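Local atomic coordinates of Cap5O (Staphylococcus aureus, PDB entry 3OJL), a protein that binds NAD and probably acts as a UDP-sugar dehydrogenase of the UDP-glucose/GDP-mannose dehydrogenase family in making capsular polysaccharide. Residues Ser84-Ile89 with Gly122-Val127; Lys215-Thr220 with Tyr275-Lys280; Lys311-Asn316 with His400-Asp405. All coordinates share one frame; numbering follows the deposited sequence.

Contact 1 (Ser84-Ile89 with Gly122-Val127)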
loop_
_atom_site.group_PDB
_atom_site.type_symbol
_atom_site.label_atom_id
_atom_site.label_comp_id
_atom_site.label_asym_id
_atom_site.label_seq_id
_atom_site.Cartn_x
_atom_site.Cartn_y
_atom_site.Cartn_z
ATOM N N SER A 84 -0.424 33.950 27.525
ATOM C CA SER A 84 -1.641 33.583 26.818
ATOM C C SER A 84 -2.254 32.398 27.528
ATOM O O SER A 84 -1.633 31.842 28.441
ATOM C CB SER A 84 -1.326 33.218 25.367
ATOM O OG SER A 84 -1.114 34.360 24.551
ATOM N N ASP A 85 -3.469 32.022 27.139
ATOM C CA ASP A 85 -4.113 30.855 27.716
ATOM C C ASP A 85 -3.734 29.633 26.892
ATOM O O ASP A 85 -3.765 28.517 27.402
ATOM C CB ASP A 85 -5.628 31.052 27.781
ATOM C CG ASP A 85 -6.054 32.137 28.752
ATOM O OD1 ASP A 85 -5.675 32.051 29.952
ATOM O OD2 ASP A 85 -6.793 33.051 28.328
ATOM N N VAL A 86 -3.364 29.858 25.617
ATOM C CA VAL A 86 -2.965 28.844 24.643
ATOM C C VAL A 86 -1.901 29.365 23.667
ATOM O O VAL A 86 -2.054 30.454 23.130
ATOM C CB VAL A 86 -4.140 28.030 23.989
ATOM C CG1 VAL A 86 -5.420 28.840 23.880
ATOM C CG2 VAL A 86 -3.767 27.436 22.633
ATOM N N PHE A 87 -0.810 28.579 23.486
ATOM C CA PHE A 87 0.334 28.836 22.596
ATOM C C PHE A 87 0.369 27.788 21.459
ATOM O O PHE A 87 0.334 26.591 21.733
ATOM C CB PHE A 87 1.647 28.770 23.386
ATOM C CG PHE A 87 1.795 29.800 24.487
ATOM C CD1 PHE A 87 2.392 31.027 24.237
ATOM C CD2 PHE A 87 1.375 29.526 25.784
ATOM C CE1 PHE A 87 2.558 31.966 25.260
ATOM C CE2 PHE A 87 1.545 30.467 26.806
ATOM C CZ PHE A 87 2.127 31.682 26.535
ATOM N N ILE A 88 0.427 28.241 20.195
ATOM C CA ILE A 88 0.450 27.390 18.997
ATOM C C ILE A 88 1.763 27.583 18.222
ATOM O O ILE A 88 2.061 28.693 17.786
ATOM C CB ILE A 88 -0.813 27.629 18.116
ATOM C CG1 ILE A 88 -2.109 27.211 18.859
ATOM C CG2 ILE A 88 -0.682 26.919 16.769
ATOM C CD1 ILE A 88 -3.399 27.520 18.173
ATOM N N ILE A 89 2.558 26.506 18.074
ATOM C CA ILE A 89 3.829 26.527 17.336
ATOM C C ILE A 89 3.545 26.042 15.903
ATOM O O ILE A 89 3.086 24.916 15.701
ATOM C CB ILE A 89 4.966 25.740 18.059
ATOM C CG1 ILE A 89 5.266 26.373 19.442
ATOM C CG2 ILE A 89 6.242 25.663 17.197
ATOM C CD1 ILE A 89 5.941 25.467 20.492
ATOM N N GLY A 122 -2.254 26.366 33.960
ATOM C CA GLY A 122 -3.550 26.358 33.282
ATOM C C GLY A 122 -3.441 26.504 31.777
ATOM O O GLY A 122 -4.426 26.285 31.067
ATOM N N ASN A 123 -2.239 26.882 31.281
ATOM C CA ASN A 123 -1.950 27.079 29.858
ATOM C C ASN A 123 -1.971 25.792 28.997
ATOM O O ASN A 123 -1.831 24.682 29.528
ATOM C CB ASN A 123 -0.628 27.848 29.672
ATOM C CG ASN A 123 -0.682 29.337 30.013
ATOM O OD1 ASN A 123 0.312 30.067 29.870
ATOM N ND2 ASN A 123 -1.835 29.846 30.443
ATOM N N THR A 124 -2.131 25.970 27.662
ATOM C CA THR A 124 -2.199 24.926 26.642
ATOM C C THR A 124 -1.185 25.199 25.526
ATOM O O THR A 124 -1.263 26.236 24.875
ATOM C CB THR A 124 -3.642 24.865 26.100
ATOM O OG1 THR A 124 -4.544 24.545 27.165
ATOM C CG2 THR A 124 -3.816 23.890 24.947
ATOM N N ILE A 125 -0.249 24.256 25.289
ATOM C CA ILE A 125 0.749 24.335 24.201
ATOM C C ILE A 125 0.366 23.366 23.068
ATOM O O ILE A 125 0.084 22.198 23.329
ATOM C CB ILE A 125 2.206 24.123 24.678
ATOM C CG1 ILE A 125 2.570 25.111 25.796
ATOM C CG2 ILE A 125 3.200 24.217 23.508
ATOM C CD1 ILE A 125 3.185 24.482 26.933
ATOM N N ILE A 126 0.324 23.868 21.820
ATOM C CA ILE A 126 -0.013 23.099 20.616
ATOM C C ILE A 126 1.111 23.164 19.588
ATOM O O ILE A 126 1.526 24.257 19.205
ATOM C CB ILE A 126 -1.374 23.523 19.999
ATOM C CG1 ILE A 126 -2.536 23.388 21.037
ATOM C CG2 ILE A 126 -1.653 22.687 18.734
ATOM C CD1 ILE A 126 -3.783 24.061 20.727
ATOM N N VAL A 127 1.605 21.996 19.144
ATOM C CA VAL A 127 2.639 21.910 18.103
ATOM C C VAL A 127 1.931 21.468 16.819
ATOM O O VAL A 127 1.425 20.344 16.742
ATOM C CB VAL A 127 3.868 21.041 18.508
ATOM C CG1 VAL A 127 4.787 20.766 17.323
ATOM C CG2 VAL A 127 4.643 21.716 19.635
HETATM O O HOH W 1 -4.678 29.381 31.588
#

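Contact 2 (Lys215-Thr220 with Tyr275-Lys280)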
loop_
_atom_site.group_PDB
_atom_site.type_symbol
_atom_site.label_atom_id
_atom_site.label_comp_id
_atom_site.label_asym_id
_atom_site.label_seq_id
_atom_site.Cartn_x
_atom_site.Cartn_y
_atom_site.Cartn_z
ATOM N N LYS A 215 0.317 10.556 11.366
ATOM C CA LYS A 215 0.373 11.568 10.317
ATOM C C LYS A 215 1.464 11.262 9.329
ATOM O O LYS A 215 1.259 11.370 8.127
ATOM C CB LYS A 215 0.441 13.002 10.894
ATOM C CG LYS A 215 0.502 14.147 9.847
ATOM C CD LYS A 215 -0.523 14.108 8.677
ATOM C CE LYS A 215 -1.968 14.404 9.057
ATOM N NZ LYS A 215 -2.772 14.871 7.887
ATOM N N LEU A 216 2.586 10.791 9.830
ATOM C CA LEU A 216 3.745 10.468 9.008
ATOM C C LEU A 216 3.531 9.173 8.254
ATOM O O LEU A 216 4.016 9.041 7.130
ATOM C CB LEU A 216 5.033 10.509 9.845
ATOM C CG LEU A 216 5.367 11.863 10.558
ATOM C CD1 LEU A 216 6.314 11.646 11.666
ATOM C CD2 LEU A 216 5.936 12.901 9.600
ATOM N N MET A 217 2.673 8.291 8.802
ATOM C CA MET A 217 2.243 7.055 8.159
ATOM C C MET A 217 1.374 7.267 6.944
ATOM O O MET A 217 1.509 6.533 5.957
ATOM C CB MET A 217 1.596 6.091 9.140
ATOM C CG MET A 217 2.616 5.088 9.692
ATOM S SD MET A 217 3.780 4.514 8.372
ATOM C CE MET A 217 5.251 5.280 8.912
ATOM N N GLU A 218 0.519 8.295 6.994
ATOM C CA GLU A 218 -0.373 8.666 5.898
ATOM C C GLU A 218 0.438 8.963 4.661
ATOM O O GLU A 218 0.051 8.520 3.587
ATOM C CB GLU A 218 -1.217 9.905 6.255
ATOM C CG GLU A 218 -2.403 9.674 7.174
ATOM C CD GLU A 218 -3.109 10.953 7.592
ATOM O OE1 GLU A 218 -3.819 10.917 8.622
ATOM O OE2 GLU A 218 -2.957 11.989 6.906
ATOM N N ASN A 219 1.564 9.716 4.795
ATOM C CA ASN A 219 2.466 10.069 3.676
ATOM C C ASN A 219 3.405 8.928 3.308
ATOM O O ASN A 219 3.845 8.860 2.168
ATOM C CB ASN A 219 3.257 11.342 3.969
ATOM C CG ASN A 219 2.415 12.588 3.999
ATOM O OD1 ASN A 219 1.840 13.016 2.983
ATOM N ND2 ASN A 219 2.345 13.202 5.164
ATOM N N THR A 220 3.702 8.026 4.268
ATOM C CA THR A 220 4.533 6.845 4.013
ATOM C C THR A 220 3.740 5.815 3.198
ATOM O O THR A 220 4.247 5.392 2.164
ATOM C CB THR A 220 5.134 6.329 5.291
ATOM O OG1 THR A 220 5.877 7.393 5.887
ATOM C CG2 THR A 220 6.017 5.118 5.078
ATOM N N TYR A 275 10.876 10.604 5.599
ATOM C CA TYR A 275 12.228 10.735 6.146
ATOM C C TYR A 275 12.215 11.015 7.663
ATOM O O TYR A 275 13.210 10.734 8.336
ATOM C CB TYR A 275 13.025 11.818 5.408
ATOM C CG TYR A 275 13.462 11.465 3.999
ATOM C CD1 TYR A 275 14.276 10.359 3.755
ATOM C CD2 TYR A 275 13.181 12.310 2.931
ATOM C CE1 TYR A 275 14.724 10.060 2.468
ATOM C CE2 TYR A 275 13.587 11.998 1.635
ATOM C CZ TYR A 275 14.373 10.884 1.411
ATOM O OH TYR A 275 14.790 10.592 0.137
ATOM N N PHE A 276 11.100 11.534 8.204
ATOM C CA PHE A 276 10.975 11.795 9.638
ATOM C C PHE A 276 10.892 10.475 10.400
ATOM O O PHE A 276 11.358 10.410 11.544
ATOM C CB PHE A 276 9.774 12.704 9.939
ATOM C CG PHE A 276 9.878 14.155 9.497
ATOM C CD1 PHE A 276 8.960 15.098 9.933
ATOM C CD2 PHE A 276 10.889 14.574 8.632
ATOM C CE1 PHE A 276 9.058 16.433 9.522
ATOM C CE2 PHE A 276 10.987 15.905 8.233
ATOM C CZ PHE A 276 10.078 16.824 8.686
ATOM N N ILE A 277 10.339 9.407 9.733
ATOM C CA ILE A 277 10.208 8.032 10.254
ATOM C C ILE A 277 11.534 7.320 10.165
ATOM O O ILE A 277 11.950 6.753 11.175
ATOM C CB ILE A 277 9.053 7.192 9.603
ATOM C CG1 ILE A 277 7.659 7.741 9.965
ATOM C CG2 ILE A 277 9.136 5.708 9.959
ATOM C CD1 ILE A 277 7.057 8.277 8.830
ATOM N N ILE A 278 12.196 7.342 8.966
ATOM C CA ILE A 278 13.491 6.684 8.719
ATOM C C ILE A 278 14.480 7.079 9.793
ATOM O O ILE A 278 14.992 6.199 10.467
ATOM C CB ILE A 278 14.108 6.875 7.277
ATOM C CG1 ILE A 278 13.255 6.244 6.150
ATOM C CG2 ILE A 278 15.575 6.367 7.209
ATOM C CD1 ILE A 278 13.570 6.804 4.721
ATOM N N ALA A 279 14.715 8.387 9.982
ATOM C CA ALA A 279 15.698 8.916 10.940
ATOM C C ALA A 279 15.541 8.468 12.402
ATOM O O ALA A 279 16.519 8.491 13.153
ATOM C CB ALA A 279 15.751 10.414 10.846
ATOM N N LYS A 280 14.325 8.035 12.787
ATOM C CA LYS A 280 14.028 7.539 14.128
ATOM C C LYS A 280 14.513 6.105 14.375
ATOM O O LYS A 280 14.806 5.752 15.515
ATOM C CB LYS A 280 12.549 7.724 14.483
ATOM C CG LYS A 280 12.123 9.194 14.601
ATOM C CD LYS A 280 12.951 10.069 15.578
ATOM C CE LYS A 280 12.793 9.705 17.036
ATOM N NZ LYS A 280 12.939 10.889 17.925
#

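Contact 3 (Lys311-Asn316 with His400-Asp405)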
loop_
_atom_site.group_PDB
_atom_site.type_symbol
_atom_site.label_atom_id
_atom_site.label_comp_id
_atom_site.label_asym_id
_atom_site.label_seq_id
_atom_site.Cartn_x
_atom_site.Cartn_y
_atom_site.Cartn_z
ATOM N N LYS A 311 17.120 9.838 -29.892
ATOM C CA LYS A 311 18.177 9.141 -30.623
ATOM C C LYS A 311 17.595 8.476 -31.882
ATOM O O LYS A 311 18.241 8.488 -32.934
ATOM C CB LYS A 311 18.875 8.098 -29.731
ATOM C CG LYS A 311 20.209 7.604 -30.300
ATOM C CD LYS A 311 20.564 6.193 -29.820
ATOM C CE LYS A 311 21.820 5.641 -30.459
ATOM N NZ LYS A 311 21.615 5.273 -31.887
ATOM N N ALA A 312 16.377 7.901 -31.764
ATOM C CA ALA A 312 15.679 7.206 -32.850
ATOM C C ALA A 312 15.128 8.170 -33.902
ATOM O O ALA A 312 15.033 7.803 -35.074
ATOM C CB ALA A 312 14.558 6.348 -32.283
ATOM N N LEU A 313 14.759 9.391 -33.476
ATOM C CA LEU A 313 14.226 10.457 -34.332
ATOM C C LEU A 313 15.343 11.386 -34.777
ATOM O O LEU A 313 16.443 11.354 -34.204
ATOM C CB LEU A 313 13.178 11.285 -33.570
ATOM C CG LEU A 313 11.915 10.568 -33.129
ATOM C CD1 LEU A 313 11.283 11.285 -31.970
ATOM C CD2 LEU A 313 10.920 10.441 -34.276
ATOM N N SER A 314 15.054 12.240 -35.779
ATOM C CA SER A 314 16.042 13.196 -36.245
ATOM C C SER A 314 16.238 14.357 -35.275
ATOM O O SER A 314 17.347 14.479 -34.748
ATOM C CB SER A 314 15.785 13.669 -37.676
ATOM O OG SER A 314 14.420 13.652 -38.039
ATOM N N GLY A 315 15.194 15.146 -35.001
ATOM C CA GLY A 315 15.267 16.323 -34.130
ATOM C C GLY A 315 15.947 16.203 -32.778
ATOM O O GLY A 315 16.101 15.101 -32.242
ATOM N N ASN A 316 16.348 17.360 -32.219
ATOM C CA ASN A 316 17.055 17.499 -30.937
ATOM C C ASN A 316 16.159 18.112 -29.839
ATOM O O ASN A 316 16.281 17.738 -28.670
ATOM C CB ASN A 316 18.329 18.348 -31.148
ATOM C CG ASN A 316 19.375 18.244 -30.057
ATOM O OD1 ASN A 316 19.216 18.772 -28.955
ATOM N ND2 ASN A 316 20.506 17.620 -30.363
ATOM N N HIS A 400 8.613 16.249 -35.279
ATOM C CA HIS A 400 8.032 14.902 -35.208
ATOM C C HIS A 400 6.889 14.976 -34.197
ATOM O O HIS A 400 7.138 15.277 -33.029
ATOM C CB HIS A 400 9.079 13.860 -34.759
ATOM C CG HIS A 400 10.276 13.784 -35.643
ATOM N ND1 HIS A 400 10.331 12.900 -36.702
ATOM C CD2 HIS A 400 11.434 14.484 -35.590
ATOM C CE1 HIS A 400 11.515 13.089 -37.258
ATOM N NE2 HIS A 400 12.213 14.035 -36.625
ATOM N N LYS A 401 5.640 14.770 -34.646
ATOM C CA LYS A 401 4.476 14.826 -33.760
ATOM C C LYS A 401 4.443 13.582 -32.827
ATOM O O LYS A 401 3.884 12.542 -33.191
ATOM C CB LYS A 401 3.160 14.957 -34.564
ATOM C CG LYS A 401 2.998 16.218 -35.414
ATOM C CD LYS A 401 1.534 16.388 -35.876
ATOM C CE LYS A 401 1.381 17.013 -37.247
ATOM N NZ LYS A 401 -0.002 16.856 -37.769
ATOM N N VAL A 402 5.072 13.691 -31.637
ATOM C CA VAL A 402 5.134 12.605 -30.647
ATOM C C VAL A 402 5.125 13.120 -29.210
ATOM O O VAL A 402 5.951 13.949 -28.842
ATOM C CB VAL A 402 6.230 11.524 -30.936
ATOM C CG1 VAL A 402 7.549 12.143 -31.370
ATOM C CG2 VAL A 402 6.439 10.571 -29.761
ATOM N N ILE A 403 4.186 12.606 -28.410
ATOM C CA ILE A 403 4.002 12.934 -26.998
ATOM C C ILE A 403 4.395 11.763 -26.089
ATOM O O ILE A 403 3.965 10.626 -26.329
ATOM C CB ILE A 403 2.511 13.279 -26.777
ATOM C CG1 ILE A 403 2.106 14.536 -27.548
ATOM C CG2 ILE A 403 2.165 13.363 -25.292
ATOM C CD1 ILE A 403 0.601 14.721 -27.709
ATOM N N PHE A 404 5.166 12.045 -25.018
ATOM C CA PHE A 404 5.461 11.060 -23.975
ATOM C C PHE A 404 4.895 11.583 -22.662
ATOM O O PHE A 404 5.527 12.383 -21.964
ATOM C CB PHE A 404 6.946 10.620 -23.874
ATOM C CG PHE A 404 7.212 9.665 -22.721
ATOM C CD1 PHE A 404 6.408 8.538 -22.524
ATOM C CD2 PHE A 404 8.253 9.899 -21.823
ATOM C CE1 PHE A 404 6.623 7.687 -21.439
ATOM C CE2 PHE A 404 8.478 9.030 -20.747
ATOM C CZ PHE A 404 7.660 7.930 -20.565
ATOM N N ASP A 405 3.666 11.158 -22.365
ATOM C CA ASP A 405 2.938 11.556 -21.172
ATOM C C ASP A 405 3.314 10.651 -19.995
ATOM O O ASP A 405 3.180 9.425 -20.092
ATOM C CB ASP A 405 1.438 11.495 -21.458
ATOM C CG ASP A 405 0.522 12.125 -20.441
ATOM O OD1 ASP A 405 1.030 12.671 -19.435
ATOM O OD2 ASP A 405 -0.704 12.089 -20.653
#

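Contact 1 (Ser84-Ile89 with Gly122-Val127)
The Phe87 ring meets the side-chain amide of Asn123 at its edge. Asn123 OD1 lies in the plane of the ring, 3.3 Å from Phe87 CE2, and the two planes are turned 59° apart. One face of the ring carries Ser84 CB from its own segment, displaced toward the rim. Beyond the segments, Ile115 of helix 106-115 and Leu119, in the loop after it, also touch the Phe87 side chain. The Asn123 amide has separate partners for its two ends. OD1 accepts from the backbone N of Lys120, just earlier in the chain. ND2 donates to water 1 at 3.1 Å, and that water donates to Asp85 OD1, so it bridges the two segments at their exposed start. The other Asp85 oxygen, OD2, is held by the backbone N of Lys13.

Past this end the chains run as parallel strands, 86-89 and 124-127, whose axes approach to 4.6 Å. They belong to one beta-alpha-beta unit, joined through helix 106-115, in the Rossmann-type NAD-binding domain. The ladder starts with Thr124 N to Asp85 O, 3.0 Å and bent at the hydrogen. Phe87 then both donates and accepts: its N bonds Thr124 O, and its O receives Ile126 N at 2.7 Å. Ile89 N closes the ladder on Ile126 O.

Val86, Ile88, Thr124 and Ile126 share one face of the sheet; helix 185-195 packs on Val86, Thr124 and Ile126. With CG1 beside its backbone N (chi1 -57°) and the chain extended beyond, Ile126 CD1 reaches back to Val86 CG2 at 3.9 Å. Ile88 CG1 lies alongside Ile126 CB. On the face of Phe87 and Ile125, Ile89 CD1 lies beside Val127 CG2, 4.1 Å away. The side chain of Ile89 is about 7 Å from the bound NAD.

Contact 2 (Lys215-Thr220 with Tyr275-Lys280)
Ile277 carries the tight part of the contact. The side chain of Ile277 sets out toward helix 208-238 and meets Leu216, Met217 and Thr220. CG1 stands anti to the carbonyl carbon (chi1 -67°), and this branch takes the closest packing. Met217 sets out away from segment 275-280, but its chain bends at chi2 and chi3. This brings CE back to 3.6 Å from Ile277 CG1. Leu216 CB lies against the same branch, 3.8 Å from Ile277 CG1.

Leu216 also serves a second neighbour. Its CD2 comes to 3.8 Å from Phe276 CD1, and the two side chains cross at about a right angle. The Phe276 ring itself then leads away, toward Asn95 and Cys103.

Thr220 adds a polar atom beside the apolar cluster. Its OG1 donates to Leu216 O at 2.8 Å, from above the carbonyl plane. The backbone N of Thr220 reaches the same oxygen from the opposite face. Two donors therefore satisfy this carbonyl within its own helix.

The looser side is formed by Lys215, Ala279 and Lys280, which are partly exposed, whereas all five touching residues are buried. Lys215 and Glu218 do not touch segment 275-280 and pair with each other, NZ to OE2 at 3.1 Å. Glu218, unlike Lys215, is buried, and Arg163 is its second partner.

The second subunit completes the packing: Leu232 of that subunit meets Met217, its Leu228 meets Thr220, and its Ile235 meets Ile277. A helix 208-238 that is packed within its own chain and against a second subunit is characteristic of the central, dimer-forming domain of UDP-glucose/GDP-mannose dehydrogenases.

Contact 3 (Lys311-Asn316 with His400-Asp405)
Leu313 overlaps one face of the His400 ring with its CD2 methyl. The methyl sits 3.8 Å from the ring centroid and 28° off the ring normal, which makes a CH-pi contact. It is shifted toward the rim on the side of ND1, 3.5 Å from that atom. The two side chains come from opposite segments and slide past each other in opposite directions. For His400, CG stands anti to the carbonyl carbon (chi1 -58°), and the ring is carried out to the loop Leu313 to Gly315.

The other branch of Leu313 goes to the strand. CD1 touches Val402 CG1 at 3.9 Å, so the two branches of the leucine touch the ring and the first residue of strand 402-405. Val402 is buried and also packs on Leu418 and Tyr420 of the next strand.

The far edge of the His400 ring is polar. Ser314 OG lies in the ring plane and shares a hydrogen bond with NE2 at 2.6 Å. Either atom could be the donor. The backbone N of Gly315 is near the same edge, 3.6 Å from NE2. Ser376, in a loop, also touches His400.

The contact lies where helix 286-312 ends and the chain leads on to strand 317-321. That strand and strand 402-405 belong to the parallel five-stranded sheet of the UDP-binding domain. Nearby, Phe404 packs back on Thr305 and Ile309 of the same helix. The site is remote from the NAD-binding residues.

The chemistry is mixed. The methyl over the face and the hydroxyl at the edge would restrain the ring from its face and from its edge. The bond to Ser314 probably fixes which way the imidazole is flipped.

In the fold
Contact 1 and contact 2 are buried; contact 3 is only partly so and lies farthest from the chain's centre. Their chemistry follows their place. Contact 1 is a backbone ladder inside the NAD-binding sheet. Contact 2 relies on side chains alone, between helices of the central domain at the subunit interface. Contact 3 combines an apolar cover with a side-chain hydrogen bond at the start of an inner strand of the C-terminal sheet. Contacts 1 and 2 both lie near NAD, with nearest atoms about 9 Å apart. Helix 286-312, whose Ile288 packs on Ile277 of contact 2, ends in contact 3, whose centre is about 40 Å from that of contact 2.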